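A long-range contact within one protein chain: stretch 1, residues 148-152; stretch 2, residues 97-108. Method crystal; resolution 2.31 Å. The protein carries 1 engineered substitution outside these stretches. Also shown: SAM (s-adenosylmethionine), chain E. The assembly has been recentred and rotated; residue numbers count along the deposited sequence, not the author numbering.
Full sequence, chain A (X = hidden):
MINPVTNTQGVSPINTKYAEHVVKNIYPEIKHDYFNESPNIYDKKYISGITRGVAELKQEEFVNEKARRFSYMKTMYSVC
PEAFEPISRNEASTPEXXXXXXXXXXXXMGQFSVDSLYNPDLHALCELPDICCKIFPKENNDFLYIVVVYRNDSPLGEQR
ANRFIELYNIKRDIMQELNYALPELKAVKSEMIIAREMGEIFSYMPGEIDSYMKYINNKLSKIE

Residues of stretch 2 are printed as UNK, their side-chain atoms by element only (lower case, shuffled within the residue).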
# COMPACT_ATOMS: atom_id res chain seq x y z
N VAL A 148 -0.57 3.42 0.14
CA VAL A 148 -1.40 3.71 -1.02
C VAL A 148 -0.57 4.55 -1.99
O VAL A 148 -0.26 5.72 -1.72
CB VAL A 148 -2.69 4.48 -0.62
CG1 VAL A 148 -3.57 4.74 -1.84
CG2 VAL A 148 -3.48 3.72 0.45
N VAL A 149 -0.20 3.95 -3.12
CA VAL A 149 0.64 4.61 -4.11
C VAL A 149 -0.20 5.07 -5.31
O VAL A 149 -1.02 4.30 -5.84
CB VAL A 149 1.82 3.68 -4.54
CG1 VAL A 149 1.29 2.34 -5.06
CG2 VAL A 149 2.75 4.36 -5.58
N TYR A 150 -0.03 6.32 -5.73
CA TYR A 150 -0.83 6.88 -6.82
C TYR A 150 -0.06 7.84 -7.75
O TYR A 150 0.98 8.40 -7.37
CB TYR A 150 -2.10 7.56 -6.28
CG TYR A 150 -1.87 8.75 -5.36
CD1 TYR A 150 -1.61 8.56 -4.00
CD2 TYR A 150 -1.92 10.06 -5.85
CE1 TYR A 150 -1.42 9.63 -3.14
CE2 TYR A 150 -1.72 11.16 -5.01
CZ TYR A 150 -1.47 10.93 -3.65
OH TYR A 150 -1.26 12.00 -2.81
N ARG A 151 -0.57 8.00 -8.97
CA ARG A 151 -0.04 8.97 -9.94
C ARG A 151 -0.54 10.36 -9.58
O ARG A 151 -1.75 10.60 -9.57
CB ARG A 151 -0.51 8.67 -11.36
CG ARG A 151 -0.23 7.26 -11.88
CD ARG A 151 1.25 7.00 -12.09
NE ARG A 151 1.90 8.01 -12.93
CZ ARG A 151 3.00 7.79 -13.65
NH1 ARG A 151 3.55 6.57 -13.67
NH2 ARG A 151 3.53 8.77 -14.37
N ASN A 152 0.38 11.26 -9.28
CA ASN A 152 0.02 12.65 -9.01
C ASN A 152 -0.23 13.41 -10.31
O ASN A 152 -0.83 14.49 -10.33
CB ASN A 152 1.16 13.32 -8.24
CG ASN A 152 0.68 14.43 -7.35
OD1 ASN A 152 -0.48 14.45 -6.92
ND2 ASN A 152 1.56 15.38 -7.06
N UNK A 97 4.17 -5.93 -7.75
CA UNK A 97 3.27 -5.65 -8.86
C UNK A 97 2.28 -4.54 -8.53
O UNK A 97 1.84 -3.80 -9.42
N UNK A 98 1.94 -4.42 -7.25
CA UNK A 98 1.02 -3.38 -6.79
C UNK A 98 1.52 -1.99 -7.14
O UNK A 98 0.74 -1.15 -7.57
o UNK A 98 0.16 -4.75 -4.96
c UNK A 98 0.76 -3.50 -5.28
N UNK A 99 2.82 -1.74 -6.96
CA UNK A 99 3.37 -0.43 -7.35
C UNK A 99 3.95 -0.37 -8.77
O UNK A 99 4.00 0.69 -9.38
c UNK A 99 7.13 -0.71 -7.94
c UNK A 99 8.64 -2.55 -6.39
c UNK A 99 4.38 0.12 -6.32
c UNK A 99 5.59 -1.53 -4.78
c UNK A 99 9.09 -2.13 -7.61
n UNK A 99 6.75 -2.27 -4.77
c UNK A 99 5.49 -0.81 -5.93
c UNK A 99 6.66 -1.11 -6.69
c UNK A 99 8.35 -1.22 -8.39
c UNK A 99 7.43 -2.03 -5.93
N UNK A 100 4.35 -1.52 -9.30
CA UNK A 100 4.87 -1.59 -10.66
C UNK A 100 3.81 -1.13 -11.68
O UNK A 100 4.12 -0.39 -12.60
c UNK A 100 7.22 -2.11 -12.44
c UNK A 100 6.05 -3.10 -12.36
c UNK A 100 5.35 -3.00 -10.99
c UNK A 100 6.53 -4.53 -12.67
N UNK A 101 2.58 -1.60 -11.51
CA UNK A 101 1.48 -1.22 -12.39
C UNK A 101 1.19 0.29 -12.29
O UNK A 101 0.60 0.88 -13.19
c UNK A 101 0.18 -2.01 -12.05
o UNK A 101 -0.06 -1.93 -10.64
c UNK A 101 0.30 -3.49 -12.44
N UNK A 102 1.57 0.90 -11.18
CA UNK A 102 1.34 2.32 -11.05
C UNK A 102 2.50 3.12 -11.68
O UNK A 102 2.26 4.05 -12.45
c UNK A 102 0.96 4.23 -9.48
c UNK A 102 -0.17 2.04 -9.05
c UNK A 102 1.08 2.74 -9.59
N UNK A 103 3.74 2.75 -11.35
CA UNK A 103 4.90 3.50 -11.86
C UNK A 103 5.09 3.33 -13.37
O UNK A 103 5.61 4.22 -14.04
c UNK A 103 6.21 3.22 -11.08
c UNK A 103 6.85 1.88 -11.49
c UNK A 103 5.99 3.31 -9.56
c UNK A 103 8.25 1.68 -10.87
N UNK A 104 4.62 2.22 -13.92
CA UNK A 104 4.68 2.01 -15.36
C UNK A 104 3.50 2.70 -16.05
O UNK A 104 3.35 2.62 -17.27
o UNK A 104 3.41 -0.07 -15.34
c UNK A 104 4.67 0.52 -15.68
N UNK A 105 2.64 3.33 -15.27
CA UNK A 105 1.50 4.06 -15.81
C UNK A 105 0.29 3.24 -16.25
O UNK A 105 -0.61 3.78 -16.89
N UNK A 106 0.25 1.96 -15.91
CA UNK A 106 -0.89 1.12 -16.29
C UNK A 106 -2.18 1.54 -15.58
O UNK A 106 -3.27 1.36 -16.12
n UNK A 106 2.52 -2.65 -16.93
c UNK A 106 -0.64 -0.35 -15.95
c UNK A 106 0.12 -2.57 -16.65
c UNK A 106 1.23 -3.33 -17.28
c UNK A 106 0.27 -1.08 -16.90
N UNK A 107 -2.05 2.06 -14.37
CA UNK A 107 -3.22 2.47 -13.60
C UNK A 107 -2.84 3.60 -12.65
O UNK A 107 -1.66 3.81 -12.37
n UNK A 107 -2.68 -0.99 -9.98
n UNK A 107 -2.13 -2.02 -8.00
c UNK A 107 -3.05 -1.59 -8.85
n UNK A 107 -4.35 -1.78 -8.56
c UNK A 107 -3.84 1.28 -12.83
c UNK A 107 -3.59 -0.47 -11.00
c UNK A 107 -2.89 0.63 -11.82
N UNK A 108 -3.84 4.34 -12.16
CA UNK A 108 -3.56 5.50 -11.31
C UNK A 108 -3.25 5.21 -9.82
O UNK A 108 -2.64 6.06 -9.17
c UNK A 108 -5.91 5.37 -11.74
c UNK A 108 -4.83 6.36 -11.46
c UNK A 108 -5.24 4.31 -12.60
N SAM E . -2.25 -4.90 -3.89
CA SAM E . -3.57 -4.74 -4.52
C SAM E . -3.56 -3.64 -5.57
O SAM E . -4.43 -3.63 -6.45
OXT SAM E . -2.71 -2.73 -5.53
CB SAM E . -4.66 -4.42 -3.51
CG SAM E . -5.05 -5.59 -2.61
SD SAM E . -6.67 -5.38 -1.80
CE SAM E . -6.67 -6.98 -0.94
C5' SAM E . -7.76 -5.83 -3.17
C4' SAM E . -9.22 -5.68 -2.77
O4' SAM E . -10.04 -5.53 -3.92
C3' SAM E . -9.74 -6.90 -2.01
O3' SAM E . -9.61 -6.73 -0.61
C2' SAM E . -11.18 -7.00 -2.44
O2' SAM E . -11.93 -6.30 -1.49
C1' SAM E . -11.26 -6.23 -3.75
N9 SAM E . -11.37 -7.09 -4.95
C8 SAM E . -12.33 -7.00 -5.92
N7 SAM E . -12.10 -7.92 -6.87
C5 SAM E . -10.98 -8.60 -6.52
C6 SAM E . -10.30 -9.64 -7.14
N6 SAM E . -10.75 -10.13 -8.29
N1 SAM E . -9.17 -10.15 -6.55
C2 SAM E . -8.71 -9.62 -5.35
N3 SAM E . -9.39 -8.58 -4.74
C4 SAM E . -10.51 -8.08 -5.32

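Position 97 has backbone atoms alone, so it is Gly97; it lies in the helix and touches nothing of stretch 1. Position 98 carries one carbon and then one oxygen, the pattern of serine. The hydroxyl of Ser98 turns to the ligand, where the SAM N donates a hydrogen bond to its OG at 2.6 Å, a task suited to a short polar side chain.

Position 99 shows one carbon leading into fused five- and six-membered rings with a single nitrogen, which only tryptophan has. The rings of Trp99 lead away from the strand, leaving CB to meet Val149 CG1 at 4.0 Å. Position 100 has four carbons forked at the second, hence Leu100, which is out of reach of the strand.

At position 101 the first carbon bears one oxygen and one carbon, so it is threonine. Thr101 OG1 donates to Gly97 O at 2.9 Å, one turn back along the helix. Position 102 has a first carbon carrying two others and no heteroatom: Val102. Its CA-to-CB bond points toward the strand; CG1 lies 3.8 Å from Arg151 CD and CG2 is 4.3 Å from Val149 CG1. A compact branched side chain packs here against both an aliphatic neighbour and the methylene part of an arginine.

Four carbons, forked at the first with one arm two carbons long, identify position 103 as Ile103. Its CA-to-CB bond points away, and its closest contact with stretch 1 is made by the backbone, through O. Position 104, one carbon and one oxygen, is Ser104; its OG donates to Leu100 O at 2.8 Å, satisfying the hydroxyl within the last turn.

No side-chain atom appears at position 105, and phi is 79°, a value that favours glycine. Gly105 leaves the helix in a Schellman motif, its N bonding back to Val102 O at 2.9 Å. Four carbons in a row ending in nitrogen make position 106 Lys106, exposed and clear of the strand. Position 107 has three carbons, a nitrogen, and a carbon with two more nitrogens: arginine. The extended Arg107 reaches the ligand carboxylate, with NH1 2.8 Å from SAM O and NH2 2.6 Å from SAM OXT, while NE donates to Thr101 OG1 at 2.9 Å.

At position 108 three carbons close a ring onto the backbone nitrogen, giving Pro108. Proline has no N-H to donate, but its carbonyl is free to accept.

The contact combines modest apolar packing with two polar anchors. Val149 lies against Trp99 and Val102. Farther along, Arg151 NH1 donates to Val102 O at 3.1 Å, nearly straight at 167°, and weakly to Ile103 O, also at 3.1 Å, so one guanidinium nitrogen serves two carbonyls at the end of the helix. Beside it, Arg151 N donates to Pro108 O at 2.8 Å, and Tyr150 CA approaches that same oxygen at 3.1 Å in a CA-H...O contact. The strand thereby holds both the helix end and the segment that follows.

Stretch 2 97-108: GSWLTVISGKRP
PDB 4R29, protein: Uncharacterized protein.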